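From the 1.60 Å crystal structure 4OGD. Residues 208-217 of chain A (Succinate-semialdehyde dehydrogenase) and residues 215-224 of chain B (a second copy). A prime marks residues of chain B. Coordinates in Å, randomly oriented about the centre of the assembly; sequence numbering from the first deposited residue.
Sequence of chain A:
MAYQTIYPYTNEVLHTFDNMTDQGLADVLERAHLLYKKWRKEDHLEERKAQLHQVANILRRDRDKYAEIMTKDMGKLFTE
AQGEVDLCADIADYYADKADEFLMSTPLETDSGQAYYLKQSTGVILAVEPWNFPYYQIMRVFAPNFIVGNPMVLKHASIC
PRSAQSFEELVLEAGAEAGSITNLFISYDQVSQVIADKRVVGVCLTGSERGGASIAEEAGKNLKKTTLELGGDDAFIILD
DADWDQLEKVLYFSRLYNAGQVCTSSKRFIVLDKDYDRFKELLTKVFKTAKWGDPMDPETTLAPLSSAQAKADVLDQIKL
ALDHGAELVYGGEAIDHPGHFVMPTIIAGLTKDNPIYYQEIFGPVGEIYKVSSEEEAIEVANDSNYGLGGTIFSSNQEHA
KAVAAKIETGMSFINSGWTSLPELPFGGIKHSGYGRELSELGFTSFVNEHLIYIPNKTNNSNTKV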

ATOM      1  N   SER A 208       0.276   3.039  17.427  1.00 11.00           N
ATOM      2  CA  SER A 208      -0.624   2.026  17.963  1.00 10.42           C
ATOM      3  C   SER A 208      -1.681   1.672  16.951  1.00 11.33           C
ATOM      4  O   SER A 208      -1.973   2.452  16.036  1.00 13.29           O
ATOM      5  CB  SER A 208      -1.328   2.558  19.207  1.00 13.78           C
ATOM      6  OG  SER A 208      -2.324   3.497  18.824  1.00 18.19           O
ATOM      7  N   GLU A 209      -2.299   0.512  17.126  1.00 11.95           N
ATOM      8  CA  GLU A 209      -3.281   0.102  16.144  1.00 13.67           C
ATOM      9  C   GLU A 209      -4.557   0.939  16.188  1.00 10.17           C
ATOM     10  O   GLU A 209      -5.253   1.029  15.184  1.00 12.40           O
ATOM     11  CB  GLU A 209      -3.580  -1.389  16.220  1.00 15.44           C
ATOM     12  CG  GLU A 209      -4.208  -1.849  17.500  1.00 15.98           C
ATOM     13  CD  GLU A 209      -4.613  -3.303  17.400  1.00 23.25           C
ATOM     14  OE1 GLU A 209      -5.657  -3.593  16.778  1.00 26.49           O
ATOM     15  OE2 GLU A 209      -3.873  -4.152  17.918  1.00 22.87           O
ATOM     16  N   ARG A 210      -4.862   1.562  17.327  1.00 12.22           N
ATOM     17  CA  ARG A 210      -5.999   2.474  17.362  1.00 16.39           C
ATOM     18  C   ARG A 210      -5.714   3.740  16.560  1.00 13.62           C
ATOM     19  O   ARG A 210      -6.565   4.199  15.794  1.00 13.87           O
ATOM     20  CB  ARG A 210      -6.415   2.806  18.795  1.00 22.71           C
ATOM     21  CG  ARG A 210      -7.115   1.652  19.506  1.00 25.16           C
ATOM     22  CD  ARG A 210      -7.593   2.046  20.896  1.00 34.81           C
ATOM     23  NE  ARG A 210      -8.729   2.961  20.845  1.00 41.21           N
ATOM     24  CZ  ARG A 210      -9.999   2.568  20.788  1.00 42.25           C
ATOM     25  NH1 ARG A 210     -10.294   1.277  20.774  1.00 37.60           N
ATOM     26  NH2 ARG A 210     -10.973   3.467  20.741  1.00 45.58           N
ATOM     27  N   GLY A 211      -4.517   4.298  16.722  1.00 12.40           N
ATOM     28  CA  GLY A 211      -4.127   5.451  15.928  1.00 14.41           C
ATOM     29  C   GLY A 211      -4.047   5.083  14.457  1.00 13.27           C
ATOM     30  O   GLY A 211      -4.491   5.835  13.579  1.00 11.86           O
ATOM     31  N   GLY A 212      -3.492   3.906  14.192  1.00 11.18           N
ATOM     32  CA  GLY A 212      -3.384   3.402  12.837  1.00  9.72           C
ATOM     33  C   GLY A 212      -4.732   3.270  12.160  1.00 10.15           C
ATOM     34  O   GLY A 212      -4.895   3.677  11.014  1.00  9.32           O
ATOM     35  N   ALA A 213      -5.704   2.691  12.858  1.00  9.98           N
ATOM     36  CA  ALA A 213      -7.024   2.521  12.267  1.00 10.00           C
ATOM     37  C   ALA A 213      -7.695   3.862  11.993  1.00 10.83           C
ATOM     38  O   ALA A 213      -8.324   4.044  10.954  1.00 10.73           O
ATOM     39  CB  ALA A 213      -7.899   1.645  13.154  1.00 12.10           C
ATOM     40  N   SER A 214      -7.555   4.800  12.927  1.00  9.78           N
ATOM     41  CA  SER A 214      -8.140   6.129  12.760  1.00  9.80           C
ATOM     42  C   SER A 214      -7.572   6.843  11.534  1.00  9.48           C
ATOM     43  O   SER A 214      -8.305   7.391  10.709  1.00 11.01           O
ATOM     44  CB  SER A 214      -7.901   6.963  14.020  1.00 13.75           C
ATOM     45  OG  SER A 214      -8.231   8.322  13.807  1.00 23.12           O
ATOM     46  N   ILE A 215      -6.254   6.813  11.416  1.00 11.07           N
ATOM     47  CA  ILE A 215      -5.570   7.486  10.327  1.00  8.84           C
ATOM     48  C   ILE A 215      -5.824   6.779   8.986  1.00  9.19           C
ATOM     49  O   ILE A 215      -6.072   7.429   7.971  1.00  9.38           O
ATOM     50  CB  ILE A 215      -4.057   7.589  10.654  1.00 12.12           C
ATOM     51  CG1 ILE A 215      -3.835   8.585  11.797  1.00 14.82           C
ATOM     52  CG2 ILE A 215      -3.267   8.007   9.444  1.00 13.49           C
ATOM     53  CD1 ILE A 215      -4.223  10.004  11.445  1.00 16.31           C
ATOM     54  N   ALA A 216      -5.802   5.448   8.988  1.00  8.37           N
ATOM     55  CA  ALA A 216      -5.988   4.705   7.745  1.00  6.77           C
ATOM     56  C   ALA A 216      -7.418   4.840   7.236  1.00  7.66           C
ATOM     57  O   ALA A 216      -7.661   4.865   6.022  1.00  7.51           O
ATOM     58  CB  ALA A 216      -5.606   3.234   7.927  1.00  8.17           C
ATOM     59  N   GLU A 217      -8.370   4.915   8.162  1.00  8.19           N
ATOM     60  CA  GLU A 217      -9.764   5.144   7.787  1.00 10.06           C
ATOM     61  C   GLU A 217      -9.920   6.492   7.078  1.00  8.57           C
ATOM     62  O   GLU A 217     -10.566   6.577   6.027  1.00  8.90           O
ATOM     63  CB  GLU A 217     -10.672   5.063   9.023  1.00 10.43           C
ATOM     64  CG  GLU A 217     -12.150   5.301   8.745  1.00 15.61           C
ATOM     65  CD  GLU A 217     -12.994   5.315  10.007  1.00 20.73           C
ATOM     66  OE1 GLU A 217     -12.498   4.882  11.063  1.00 25.77           O
ATOM     67  OE2 GLU A 217     -14.154   5.768   9.936  1.00 29.48           O
TER
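Chain B (215-224) IAEEAGKNLK

How do the two backbones run past each other? Chain A is helical from Glu209 to Glu217 and continues as helix later in the chain; chain B is helical from Ile215′ to Lys221′, the end of a helix that begins earlier. The N-to-C directions differ by 175°, so the two helices lie almost exactly antiparallel, and their axes approach to 7.2 Å. At Asn222′ chain B leaves helical phi/psi, and Leu223′ follows with positive phi (62/31). The turn contains backbone hydrogen bonds from Leu223′ N to Gly220′ O (3.0 Å) and from Lys224′ N to Ala219′ O (2.9 Å). At the other helix's start, Ser208 caps chain A, its OG accepting from Gly211 N at 3.1 Å.

What lets the helices come so close? Gly220′ lies directly against the Ala216–Glu217 backbone, with its CA 4.1 Å from the CA of Glu217 and its C 3.8 Å from Glu217 N. A CB on Gly220′ would point toward chain A and stand 2.2 Å from Ala216 O and 2.7 Å from Glu217 N, both clashes; the bare backbone leaves that space to the neighbouring helix. Ala216 points its small side chain toward chain B, bringing its CB to 3.5 Å from Gly220′ O.

Where does chain B settle once its helix has ended? Leu223′ carries on along chain A to the first turns of its helix. Its CA-to-CB bond points sideways, but the end of the side chain comes nearer: CD2 lies 3.5 Å from Ala213 N and 3.8 Å from Ala213 CB, while CD1 packs 3.8 Å from Glu209 CB. The leucine is buried, and its CD2 also lies 3.9 Å from Gly212 C. Ala213 also meets the end of the chain B helix, its CB 3.6 Å from Lys221′ O.

How are the charges arranged around Glu217? This residue has the largest area covered by the other stretch, and its extended side chain (chi1 and chi2 both t) runs beside its own counterpart in the second copy. Glu217 CG and Glu217′ CG are 3.6 Å apart, and Glu217′ CG also comes to 3.5 Å from Glu217 O. Farther out along the same side chains like charges also come close, with Glu217 OE2 3.6 Å from Glu217′ OE2. Lys221′ supplies a positive charge nearby: its NZ forms a salt bridge with Glu217 OE2 at 3.5 Å, including a weak hydrogen bond, and a long one within chain B to Glu218′ OE1 at 3.6 Å.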

ATOM      1  N   ILE B 215     -14.710   1.634   0.044  1.00 11.20           N
ATOM      2  CA  ILE B 215     -14.014   0.394   0.345  1.00  9.20           C
ATOM      3  C   ILE B 215     -12.695   0.652   1.093  1.00  8.34           C
ATOM      4  O   ILE B 215     -12.384  -0.022   2.077  1.00  8.41           O
ATOM      5  CB  ILE B 215     -13.778  -0.409  -0.949  1.00 10.73           C
ATOM      6  CG1 ILE B 215     -15.113  -0.926  -1.501  1.00 14.03           C
ATOM      7  CG2 ILE B 215     -12.809  -1.551  -0.713  1.00 11.95           C
ATOM      8  CD1 ILE B 215     -15.755  -1.970  -0.640  1.00 14.65           C
ATOM      9  N   ALA B 216     -11.933   1.647   0.644  1.00  9.01           N
ATOM     10  CA  ALA B 216     -10.662   1.963   1.295  1.00  7.41           C
ATOM     11  C   ALA B 216     -10.877   2.495   2.704  1.00  7.78           C
ATOM     12  O   ALA B 216     -10.085   2.206   3.603  1.00  7.15           O
ATOM     13  CB  ALA B 216      -9.840   2.951   0.460  1.00  9.17           C
ATOM     14  N   GLU B 217     -11.947   3.264   2.904  1.00  7.85           N
ATOM     15  CA  GLU B 217     -12.273   3.745   4.249  1.00  8.81           C
ATOM     16  C   GLU B 217     -12.557   2.554   5.173  1.00  9.22           C
ATOM     17  O   GLU B 217     -12.047   2.487   6.297  1.00  8.06           O
ATOM     18  CB  GLU B 217     -13.462   4.731   4.223  1.00  9.68           C
ATOM     19  CG  GLU B 217     -13.801   5.297   5.600  1.00 13.01           C
ATOM     20  CD  GLU B 217     -14.940   6.310   5.593  1.00 21.21           C
ATOM     21  OE1 GLU B 217     -15.460   6.634   4.507  1.00 21.75           O
ATOM     22  OE2 GLU B 217     -15.305   6.790   6.689  1.00 27.52           O
ATOM     23  N   GLU B 218     -13.361   1.607   4.696  1.00  6.81           N
ATOM     24  CA  GLU B 218     -13.689   0.433   5.507  1.00  7.89           C
ATOM     25  C   GLU B 218     -12.448  -0.435   5.749  1.00  7.54           C
ATOM     26  O   GLU B 218     -12.231  -0.929   6.862  1.00  9.26           O
ATOM     27  CB  GLU B 218     -14.837  -0.367   4.866  1.00 10.36           C
ATOM     28  CG  GLU B 218     -15.419  -1.456   5.766  1.00 15.97           C
ATOM     29  CD  GLU B 218     -16.041  -0.925   7.059  1.00 20.58           C
ATOM     30  OE1 GLU B 218     -16.663   0.155   7.034  1.00 23.12           O
ATOM     31  OE2 GLU B 218     -15.900  -1.594   8.107  1.00 29.21           O
ATOM     32  N   ALA B 219     -11.622  -0.605   4.721  1.00  6.81           N
ATOM     33  CA  ALA B 219     -10.379  -1.341   4.888  1.00  5.92           C
ATOM     34  C   ALA B 219      -9.478  -0.676   5.920  1.00  6.59           C
ATOM     35  O   ALA B 219      -8.894  -1.352   6.770  1.00  7.15           O
ATOM     36  CB  ALA B 219      -9.659  -1.482   3.556  1.00  5.94           C
ATOM     37  N   GLY B 220      -9.346   0.647   5.845  1.00  6.97           N
ATOM     38  CA  GLY B 220      -8.484   1.362   6.774  1.00  7.36           C
ATOM     39  C   GLY B 220      -8.881   1.181   8.223  1.00  7.37           C
ATOM     40  O   GLY B 220      -8.033   0.968   9.088  1.00  8.20           O
ATOM     41  N   LYS B 221     -10.183   1.279   8.476  1.00  7.80           N
ATOM     42  CA  LYS B 221     -10.766   1.100   9.799  1.00 10.21           C
ATOM     43  C   LYS B 221     -10.415  -0.262  10.371  1.00  7.50           C
ATOM     44  O   LYS B 221     -10.315  -0.435  11.590  1.00  7.84           O
ATOM     45  CB  LYS B 221     -12.289   1.215   9.672  1.00 12.79           C
ATOM     46  CG  LYS B 221     -13.088   0.993  10.941  1.00 18.35           C
ATOM     47  CD  LYS B 221     -14.568   1.326  10.692  1.00 21.83           C
ATOM     48  CE  LYS B 221     -14.739   2.099   9.381  1.00 22.58           C
ATOM     49  NZ  LYS B 221     -15.987   2.911   9.302  1.00 27.35           N
ATOM     50  N   ASN B 222     -10.234  -1.231   9.476  1.00  6.20           N
ATOM     51  CA  ASN B 222      -9.948  -2.599   9.865  1.00  7.69           C
ATOM     52  C   ASN B 222      -8.502  -3.024   9.663  1.00  7.59           C
ATOM     53  O   ASN B 222      -8.187  -4.217   9.765  1.00  7.64           O
ATOM     54  CB  ASN B 222     -10.884  -3.545   9.125  1.00  7.93           C
ATOM     55  CG  ASN B 222     -12.304  -3.436   9.625  1.00 10.33           C
ATOM     56  OD1 ASN B 222     -12.602  -3.857  10.744  1.00 10.14           O
ATOM     57  ND2 ASN B 222     -13.182  -2.836   8.819  1.00  8.11           N
ATOM     58  N   LEU B 223      -7.646  -2.040   9.388  1.00  6.58           N
ATOM     59  CA  LEU B 223      -6.202  -2.241   9.213  1.00  7.76           C
ATOM     60  C   LEU B 223      -5.841  -3.162   8.051  1.00  8.41           C
ATOM     61  O   LEU B 223      -4.811  -3.833   8.085  1.00  9.14           O
ATOM     62  CB  LEU B 223      -5.554  -2.757  10.504  1.00  8.06           C
ATOM     63  CG  LEU B 223      -5.774  -1.907  11.755  1.00  7.81           C
ATOM     64  CD1 LEU B 223      -5.154  -2.582  12.966  1.00 11.07           C
ATOM     65  CD2 LEU B 223      -5.198  -0.519  11.553  1.00  9.81           C
ATOM     66  N   LYS B 224      -6.662  -3.163   7.009  1.00  6.75           N
ATOM     67  CA  LYS B 224      -6.425  -4.049   5.876  1.00  8.12           C
ATOM     68  C   LYS B 224      -5.744  -3.290   4.740  1.00  7.10           C
ATOM     69  O   LYS B 224      -6.183  -2.214   4.348  1.00  8.66           O
ATOM     70  CB  LYS B 224      -7.742  -4.652   5.377  1.00  8.25           C
ATOM     71  CG  LYS B 224      -8.518  -5.468   6.416  1.00  6.82           C
ATOM     72  CD  LYS B 224      -7.677  -6.633   6.944  1.00  8.10           C
ATOM     73  CE  LYS B 224      -8.293  -7.239   8.213  1.00  8.17           C
ATOM     74  NZ  LYS B 224      -9.575  -7.942   7.940  1.00  7.41           N
TER